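Local coordinates for nitrogenase iron-molybdenum cofactor biosynthesis protein NifB (Methanothermobacter thermautotrophicus, PDB 7JMA) that probably carries out radical SAM-dependent carbide insertion as two [4Fe-4S] clusters are coupled into the [8Fe-9S-C] precursor of the nitrogenase iron-molybdenum cofactor, at residues N39-F44 and I153-V158; C115-G120 and T137-V142; G28-P33 and I69-K74. One frame throughout, in Å; residues are numbered along the deposited sequence.

Contact 1: N39-F44 and I153-V158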
loop_
_atom_site.group_PDB
_atom_site.type_symbol
_atom_site.label_atom_id
_atom_site.label_comp_id
_atom_site.label_asym_id
_atom_site.label_seq_id
_atom_site.Cartn_x
_atom_site.Cartn_y
_atom_site.Cartn_z
ATOM N N ASN A 39 10.505 1.740 -5.335
ATOM C CA ASN A 39 11.742 1.530 -4.588
ATOM C C ASN A 39 11.962 0.075 -4.181
ATOM O O ASN A 39 12.907 -0.219 -3.442
ATOM C CB ASN A 39 11.796 2.439 -3.356
ATOM C CG ASN A 39 10.511 2.423 -2.556
ATOM O OD1 ASN A 39 9.595 1.648 -2.844
ATOM N ND2 ASN A 39 10.443 3.274 -1.522
ATOM N N ILE A 40 11.117 -0.842 -4.626
ATOM C CA ILE A 40 11.308 -2.260 -4.340
ATOM C C ILE A 40 11.011 -3.018 -5.621
ATOM O O ILE A 40 10.342 -2.515 -6.524
ATOM C CB ILE A 40 10.408 -2.785 -3.199
ATOM C CG1 ILE A 40 8.958 -2.911 -3.680
ATOM C CG2 ILE A 40 10.551 -1.901 -1.929
ATOM C CD1 ILE A 40 7.984 -3.417 -2.579
ATOM N N HIS A 41 11.510 -4.244 -5.701
ATOM C CA HIS A 41 11.048 -5.143 -6.746
ATOM C C HIS A 41 10.388 -6.343 -6.094
ATOM O O HIS A 41 11.066 -7.194 -5.502
ATOM C CB HIS A 41 12.155 -5.592 -7.695
ATOM C CG HIS A 41 11.605 -6.351 -8.860
ATOM N ND1 HIS A 41 11.681 -7.724 -8.955
ATOM C CD2 HIS A 41 10.861 -5.940 -9.914
ATOM C CE1 HIS A 41 11.040 -8.123 -10.039
ATOM N NE2 HIS A 41 10.535 -7.060 -10.642
ATOM N N CYS A 42 9.060 -6.371 -6.168
ATOM C CA CYS A 42 8.257 -7.516 -5.788
ATOM C C CYS A 42 8.081 -8.432 -6.993
ATOM O O CYS A 42 7.845 -7.970 -8.113
ATOM C CB CYS A 42 6.891 -7.051 -5.269
ATOM S SG CYS A 42 5.859 -8.358 -4.564
ATOM N N LYS A 43 8.233 -9.735 -6.761
ATOM C CA LYS A 43 8.090 -10.702 -7.847
ATOM C C LYS A 43 6.645 -10.905 -8.288
ATOM O O LYS A 43 6.422 -11.503 -9.344
ATOM C CB LYS A 43 8.680 -12.043 -7.418
ATOM C CG LYS A 43 10.097 -11.925 -6.868
ATOM C CD LYS A 43 10.689 -13.295 -6.589
ATOM C CE LYS A 43 12.173 -13.204 -6.327
ATOM N NZ LYS A 43 12.728 -14.519 -5.905
ATOM N N PHE A 44 5.669 -10.422 -7.523
ATOM C CA PHE A 44 4.261 -10.758 -7.744
ATOM C C PHE A 44 3.426 -9.538 -8.124
ATOM O O PHE A 44 3.817 -8.399 -7.858
ATOM C CB PHE A 44 3.685 -11.423 -6.487
ATOM C CG PHE A 44 4.305 -12.769 -6.173
ATOM C CD1 PHE A 44 5.450 -12.858 -5.399
ATOM C CD2 PHE A 44 3.746 -13.941 -6.657
ATOM C CE1 PHE A 44 6.023 -14.090 -5.119
ATOM C CE2 PHE A 44 4.306 -15.171 -6.369
ATOM C CZ PHE A 44 5.450 -15.248 -5.610
ATOM N N ILE A 153 9.368 -13.445 -1.807
ATOM C CA ILE A 153 8.449 -12.528 -2.455
ATOM C C ILE A 153 9.152 -11.295 -3.020
ATOM O O ILE A 153 8.711 -10.758 -4.043
ATOM C CB ILE A 153 7.347 -12.123 -1.441
ATOM C CG1 ILE A 153 6.507 -13.345 -1.051
ATOM C CG2 ILE A 153 6.458 -11.007 -1.985
ATOM C CD1 ILE A 153 5.562 -13.104 0.142
ATOM N N TYR A 154 10.232 -10.829 -2.397
ATOM C CA TYR A 154 10.905 -9.610 -2.815
ATOM C C TYR A 154 12.312 -9.948 -3.274
ATOM O O TYR A 154 13.035 -10.680 -2.589
ATOM C CB TYR A 154 10.947 -8.591 -1.687
ATOM C CG TYR A 154 9.569 -8.227 -1.212
ATOM C CD1 TYR A 154 9.003 -8.885 -0.138
ATOM C CD2 TYR A 154 8.815 -7.245 -1.861
ATOM C CE1 TYR A 154 7.734 -8.576 0.310
ATOM C CE2 TYR A 154 7.527 -6.920 -1.411
ATOM C CZ TYR A 154 6.996 -7.600 -0.329
ATOM O OH TYR A 154 5.728 -7.312 0.135
ATOM N N SER A 155 12.699 -9.407 -4.421
ATOM C CA SER A 155 14.049 -9.696 -4.892
ATOM C C SER A 155 15.052 -8.651 -4.418
ATOM O O SER A 155 16.167 -9.008 -4.023
ATOM C CB SER A 155 14.074 -9.830 -6.417
ATOM O OG SER A 155 13.592 -8.661 -7.035
ATOM N N PHE A 156 14.685 -7.371 -4.421
ATOM C CA PHE A 156 15.567 -6.364 -3.848
ATOM C C PHE A 156 14.756 -5.152 -3.406
ATOM O O PHE A 156 13.588 -4.972 -3.770
ATOM C CB PHE A 156 16.694 -5.965 -4.827
ATOM C CG PHE A 156 16.227 -5.243 -6.068
ATOM C CD1 PHE A 156 16.007 -5.942 -7.242
ATOM C CD2 PHE A 156 16.037 -3.855 -6.065
ATOM C CE1 PHE A 156 15.608 -5.288 -8.404
ATOM C CE2 PHE A 156 15.620 -3.201 -7.216
ATOM C CZ PHE A 156 15.412 -3.927 -8.388
ATOM N N VAL A 157 15.417 -4.312 -2.622
ATOM C CA VAL A 157 14.839 -3.113 -2.041
ATOM C C VAL A 157 15.891 -2.021 -2.107
ATOM O O VAL A 157 17.079 -2.283 -1.898
ATOM C CB VAL A 157 14.384 -3.404 -0.595
ATOM C CG1 VAL A 157 14.370 -2.168 0.244
ATOM C CG2 VAL A 157 13.026 -4.124 -0.619
ATOM N N VAL A 158 15.472 -0.809 -2.463
ATOM C CA VAL A 158 16.374 0.333 -2.542
ATOM C C VAL A 158 15.963 1.291 -1.441
ATOM O O VAL A 158 14.850 1.822 -1.461
ATOM C CB VAL A 158 16.315 1.021 -3.913
ATOM C CG1 VAL A 158 17.342 2.160 -3.969
ATOM C CG2 VAL A 158 16.585 -0.017 -5.001
HETATM O O HOH W 1 13.384 4.103 -0.827
HETATM O O HOH W 2 13.565 -12.991 -3.566
#
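His41 ND1 and Ser155 OG are hydrogen-bonded at 2.9 Å, the hydroxyl lying at the edge of the imidazole and in its plane. His41 CG stands anti to the backbone N (chi1 -172°), and the ring supplies a nitrogen able to pair with a hydroxyl. The His41 backbone is gripped too: its N donates to Phe156 O, nearly straight (175° at the hydrogen), and its O accepts from Ser155 N. Lys43 N bonds to Ile153 O and Val158 N to Asn39 O. A water joins Asn39 ND2 to Val158 O, while Asn39 OD1 is hydrogen-bonded to Asn119 ND2. Strands 40-42 and 154-159 thus pair antiparallel in a three-stranded sheet, where Cys42 is a ligand of a [4Fe-4S] cluster absent from this apo model. His41 CB sits over one face of the Phe156 ring, 3.8 Å from its centroid, a CH-pi contact. An alanine in place of His41 would probably leave the Ser155 hydroxyl without its imidazole mate and free to turn. On the other face of the sheet, with Ile40 and Val157, Cys42 SG lies obliquely to the Tyr154 ring, 3.8 Å from CE2, and meets Ile153 CG2. Ile40, branched and apolar, packs CD1 on Tyr154 CE2 and CG2 on Val157 CG2.

Contact 2: C115-G120 and T137-V142; sequences CMSTNG and TVTVTV
Thr118 meets Val138 obliquely, its CG2 methyl lying 3.7 Å from Val138 CG1, and it loses more surface to this contact than any other residue. With OG1 of Thr118 anti to the backbone N (chi1 177°), CG2 stands between that N and the carbonyl carbon and from there reaches Val138. The hydroxyl accepts from Gly120 N at 2.9 Å, forming an ST turn as the strand ends, and is also hydrogen-bonded to Asp91; threonine suits the place because one branch is apolar and the other polar. Its backbone is held twice, Thr118 N donating to Thr139 O at 2.8 Å and Thr118 O accepting from Thr141 N. These are neighbouring parallel strands of the six-stranded sheet, joined through helix 123-132 in a beta-alpha-beta crossover of the radical SAM domain, and Cys115 at the start of the segment is a [4Fe-4S] ligand in the cluster-loaded protein. Thr139 is likewise held twice, by its O as above and by its N, which donates to Met116 O at 2.9 Å. On the face it shares with Cys115 and Ser117, its CB lies 3.6 Å from Ser117 OG, while its OG1 is hydrogen-bonded to a water that weakly reaches Met116 O. Met116, on the other face, runs beside Val138 with CG 4.0 Å from CG2; its long, flexible side chain continues to Phe102 of helix 96-108. Met116 N bonds to Thr137 O.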
loop_
_atom_site.group_PDB
_atom_site.type_symbol
_atom_site.label_atom_id
_atom_site.label_comp_id
_atom_site.label_asym_id
_atom_site.label_seq_id
_atom_site.Cartn_x
_atom_site.Cartn_y
_atom_site.Cartn_z
ATOM N N CYS A 115 -6.165 9.912 -0.142
ATOM C CA CYS A 115 -5.647 8.593 0.185
ATOM C C CYS A 115 -4.430 8.286 -0.671
ATOM O O CYS A 115 -4.166 8.941 -1.679
ATOM C CB CYS A 115 -6.703 7.504 0.006
ATOM S SG CYS A 115 -7.277 7.327 -1.671
ATOM N N MET A 116 -3.688 7.269 -0.253
ATOM C CA MET A 116 -2.584 6.810 -1.070
ATOM C C MET A 116 -2.280 5.364 -0.714
ATOM O O MET A 116 -2.644 4.873 0.356
ATOM C CB MET A 116 -1.356 7.704 -0.887
ATOM C CG MET A 116 -0.691 7.626 0.447
ATOM S SD MET A 116 1.025 8.206 0.269
ATOM C CE MET A 116 0.751 9.943 -0.040
ATOM N N SER A 117 -1.617 4.687 -1.640
ATOM C CA SER A 117 -1.173 3.325 -1.415
ATOM C C SER A 117 0.341 3.316 -1.484
ATOM O O SER A 117 0.940 4.103 -2.222
ATOM C CB SER A 117 -1.766 2.341 -2.442
ATOM O OG SER A 117 -3.181 2.435 -2.479
ATOM N N THR A 118 0.952 2.432 -0.692
ATOM C CA THR A 118 2.406 2.357 -0.662
ATOM C C THR A 118 2.819 0.960 -0.209
ATOM O O THR A 118 2.055 0.259 0.460
ATOM C CB THR A 118 2.974 3.430 0.272
ATOM O OG1 THR A 118 4.389 3.292 0.353
ATOM C CG2 THR A 118 2.399 3.252 1.697
ATOM N N ASN A 119 4.044 0.557 -0.584
ATOM C CA ASN A 119 4.605 -0.620 0.064
ATOM C C ASN A 119 5.056 -0.335 1.505
ATOM O O ASN A 119 5.407 -1.275 2.229
ATOM C CB ASN A 119 5.748 -1.181 -0.793
ATOM C CG ASN A 119 6.834 -0.164 -1.062
ATOM O OD1 ASN A 119 7.315 0.490 -0.137
ATOM N ND2 ASN A 119 7.292 -0.079 -2.333
ATOM N N GLY A 120 5.068 0.927 1.936
ATOM C CA GLY A 120 5.451 1.260 3.298
ATOM C C GLY A 120 6.934 1.431 3.574
ATOM O O GLY A 120 7.300 1.811 4.695
ATOM N N THR A 137 -6.315 8.307 4.601
ATOM C CA THR A 137 -6.245 6.856 4.543
ATOM C C THR A 137 -5.019 6.449 3.745
ATOM O O THR A 137 -4.720 7.056 2.719
ATOM C CB THR A 137 -7.506 6.280 3.882
ATOM O OG1 THR A 137 -8.672 6.763 4.566
ATOM C CG2 THR A 137 -7.485 4.744 3.906
ATOM N N VAL A 138 -4.302 5.438 4.231
ATOM C CA VAL A 138 -3.173 4.873 3.509
ATOM C C VAL A 138 -3.372 3.370 3.441
ATOM O O VAL A 138 -3.711 2.739 4.454
ATOM C CB VAL A 138 -1.827 5.204 4.176
ATOM C CG1 VAL A 138 -0.681 4.455 3.449
ATOM C CG2 VAL A 138 -1.573 6.700 4.194
ATOM N N THR A 139 -3.179 2.814 2.253
ATOM C CA THR A 139 -3.208 1.378 2.034
ATOM C C THR A 139 -1.766 0.898 1.926
ATOM O O THR A 139 -1.009 1.393 1.085
ATOM C CB THR A 139 -4.009 1.039 0.781
ATOM O OG1 THR A 139 -5.344 1.532 0.929
ATOM C CG2 THR A 139 -4.055 -0.462 0.561
ATOM N N VAL A 140 -1.383 -0.037 2.793
ATOM C CA VAL A 140 -0.022 -0.571 2.855
ATOM C C VAL A 140 -0.073 -2.023 2.402
ATOM O O VAL A 140 -0.915 -2.791 2.874
ATOM C CB VAL A 140 0.553 -0.469 4.281
ATOM C CG1 VAL A 140 2.010 -0.974 4.285
ATOM C CG2 VAL A 140 0.474 0.972 4.812
ATOM N N THR A 141 0.802 -2.409 1.467
ATOM C CA THR A 141 0.791 -3.774 0.971
ATOM C C THR A 141 1.769 -4.589 1.806
ATOM O O THR A 141 2.980 -4.334 1.783
ATOM C CB THR A 141 1.140 -3.804 -0.513
ATOM O OG1 THR A 141 0.095 -3.122 -1.224
ATOM C CG2 THR A 141 1.212 -5.250 -1.012
ATOM N N VAL A 142 1.238 -5.552 2.552
ATOM C CA VAL A 142 2.017 -6.388 3.455
ATOM C C VAL A 142 1.762 -7.826 3.046
ATOM O O VAL A 142 0.658 -8.348 3.247
ATOM C CB VAL A 142 1.645 -6.191 4.931
ATOM C CG1 VAL A 142 2.531 -7.112 5.776
ATOM C CG2 VAL A 142 1.787 -4.732 5.379
HETATM O O HOH W 3 -5.915 4.187 0.464
#

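Contact 3: G28-P33 and I69-K74; sequences GRVHVP and IKHVEK
Val30 and Val32 pack against His71 and Val72 in an apolar strand-to-helix contact, where helix 65-76 covers one face of the parallel sheet at its edge strand, 29-31. Both valines turn their side chains toward the helix, whereas His31 between them points away, the alternation expected of an extended chain. Val32 CG1 meets Val72 CG2 at 4.0 Å, the two side chains crossing at about a right angle. CG1 of Val32 lies anti to its carbonyl carbon, beside the backbone N (chi1 -67°), and from there it touches the helix. Val30 uses CG1 as well, 4.0 Å from His71 CD2 and equally near NE2; the same methyl comes within 4.4 Å of Val72 CG2. Compact beta-branched valines suit both an extended chain and the close approach of a helix. Ile84 of the adjoining strand also touches Val72, and Phe101 of helix 96-108 touches Val32, extending the apolar layer. No hydrogen bond or salt bridge crosses between the two segments, and the imidazole contributes CD2 and NE2, which a methyl meets obliquely. With only van der Waals contacts involved, cohesion here depends on complementary shape and on keeping apolar carbon from water.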
loop_
_atom_site.group_PDB
_atom_site.type_symbol
_atom_site.label_atom_id
_atom_site.label_comp_id
_atom_site.label_asym_id
_atom_site.label_seq_id
_atom_site.Cartn_x
_atom_site.Cartn_y
_atom_site.Cartn_z
ATOM N N GLY A 28 -16.662 7.524 -7.551
ATOM C CA GLY A 28 -16.397 8.836 -6.986
ATOM C C GLY A 28 -14.977 9.040 -6.476
ATOM O O GLY A 28 -14.711 9.941 -5.671
ATOM N N ARG A 29 -14.056 8.205 -6.950
ATOM C CA ARG A 29 -12.657 8.245 -6.539
ATOM C C ARG A 29 -11.781 8.492 -7.759
ATOM O O ARG A 29 -11.884 7.767 -8.754
ATOM C CB ARG A 29 -12.251 6.938 -5.854
ATOM N N VAL A 30 -10.924 9.508 -7.682
ATOM C CA VAL A 30 -9.966 9.830 -8.736
ATOM C C VAL A 30 -8.566 9.481 -8.255
ATOM O O VAL A 30 -8.120 9.984 -7.217
ATOM C CB VAL A 30 -10.027 11.313 -9.128
ATOM C CG1 VAL A 30 -9.252 11.546 -10.415
ATOM C CG2 VAL A 30 -11.461 11.747 -9.288
ATOM N N HIS A 31 -7.858 8.660 -9.023
ATOM C CA HIS A 31 -6.445 8.397 -8.786
ATOM C C HIS A 31 -5.638 9.039 -9.902
ATOM O O HIS A 31 -5.977 8.889 -11.078
ATOM C CB HIS A 31 -6.166 6.894 -8.711
ATOM C CG HIS A 31 -6.634 6.263 -7.437
ATOM N ND1 HIS A 31 -7.942 5.870 -7.236
ATOM C CD2 HIS A 31 -5.973 5.965 -6.294
ATOM C CE1 HIS A 31 -8.063 5.355 -6.027
ATOM N NE2 HIS A 31 -6.882 5.400 -5.435
ATOM N N VAL A 32 -4.595 9.771 -9.541
ATOM C CA VAL A 32 -3.754 10.476 -10.509
ATOM C C VAL A 32 -2.425 9.741 -10.631
ATOM O O VAL A 32 -1.827 9.398 -9.606
ATOM C CB VAL A 32 -3.530 11.946 -10.115
ATOM C CG1 VAL A 32 -4.858 12.706 -10.208
ATOM C CG2 VAL A 32 -2.949 12.056 -8.723
ATOM N N PRO A 33 -1.920 9.495 -11.874
ATOM C CA PRO A 33 -0.650 8.768 -12.047
ATOM C C PRO A 33 0.558 9.689 -12.041
ATOM O O PRO A 33 1.039 10.106 -13.100
ATOM C CB PRO A 33 -0.822 8.098 -13.416
ATOM C CG PRO A 33 -1.659 9.082 -14.196
ATOM C CD PRO A 33 -2.574 9.779 -13.163
ATOM N N ILE A 69 -3.767 18.240 -10.645
ATOM C CA ILE A 69 -4.736 19.167 -10.051
ATOM C C ILE A 69 -5.783 19.580 -11.081
ATOM O O ILE A 69 -6.993 19.555 -10.812
ATOM C CB ILE A 69 -4.016 20.397 -9.469
ATOM C CG1 ILE A 69 -3.123 20.003 -8.294
ATOM C CG2 ILE A 69 -5.034 21.474 -9.070
ATOM C CD1 ILE A 69 -3.880 19.592 -7.048
ATOM N N LYS A 70 -5.333 19.985 -12.272
ATOM C CA LYS A 70 -6.269 20.410 -13.310
ATOM C C LYS A 70 -7.184 19.266 -13.721
ATOM O O LYS A 70 -8.374 19.473 -13.982
ATOM C CB LYS A 70 -5.503 20.946 -14.517
ATOM N N HIS A 71 -6.640 18.049 -13.780
ATOM C CA HIS A 71 -7.455 16.874 -14.065
ATOM C C HIS A 71 -8.554 16.697 -13.019
ATOM O O HIS A 71 -9.722 16.483 -13.366
ATOM C CB HIS A 71 -6.557 15.633 -14.139
ATOM C CG HIS A 71 -7.303 14.350 -14.344
ATOM N ND1 HIS A 71 -7.912 14.024 -15.538
ATOM C CD2 HIS A 71 -7.531 13.308 -13.508
ATOM C CE1 HIS A 71 -8.486 12.837 -15.427
ATOM N NE2 HIS A 71 -8.272 12.383 -14.205
ATOM N N VAL A 72 -8.201 16.784 -11.730
ATOM C CA VAL A 72 -9.206 16.600 -10.684
ATOM C C VAL A 72 -10.299 17.659 -10.797
ATOM O O VAL A 72 -11.493 17.356 -10.680
ATOM C CB VAL A 72 -8.557 16.617 -9.288
ATOM C CG1 VAL A 72 -9.632 16.643 -8.220
ATOM C CG2 VAL A 72 -7.666 15.403 -9.099
ATOM N N GLU A 73 -9.913 18.917 -11.027
ATOM C CA GLU A 73 -10.901 19.990 -11.109
ATOM C C GLU A 73 -11.810 19.815 -12.319
ATOM O O GLU A 73 -13.006 20.120 -12.253
ATOM C CB GLU A 73 -10.204 21.351 -11.161
ATOM N N LYS A 74 -11.265 19.333 -13.437
ATOM C CA LYS A 74 -12.122 19.072 -14.586
ATOM C C LYS A 74 -13.049 17.894 -14.311
ATOM O O LYS A 74 -14.240 17.946 -14.641
ATOM C CB LYS A 74 -11.278 18.837 -15.841
#

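Contacts 2 and 3 both reach the parallel sheet: contact 2 pairs two of its inner strands, and contact 3 lays helix 65-76 on the edge strand, with centres about 19 Å apart. Contact 1 belongs to the separate antiparallel sheet, about 16 Å from contact 2 and 29 Å from contact 3, centre to centre. Along the chain contact 3 closes before contact 2 opens, while contact 1 spans contact 2 and alternates with contact 3. Asn39 and Asn119, probably hydrogen-bonded at 2.9 Å between OD1 and ND2, join contacts 1 and 2, and His31 packs near Cys115. Ligands of two different clusters, Cys42 and Cys115, are thus carried by two sheets whose strand ends are joined through Asn39 and Asn119.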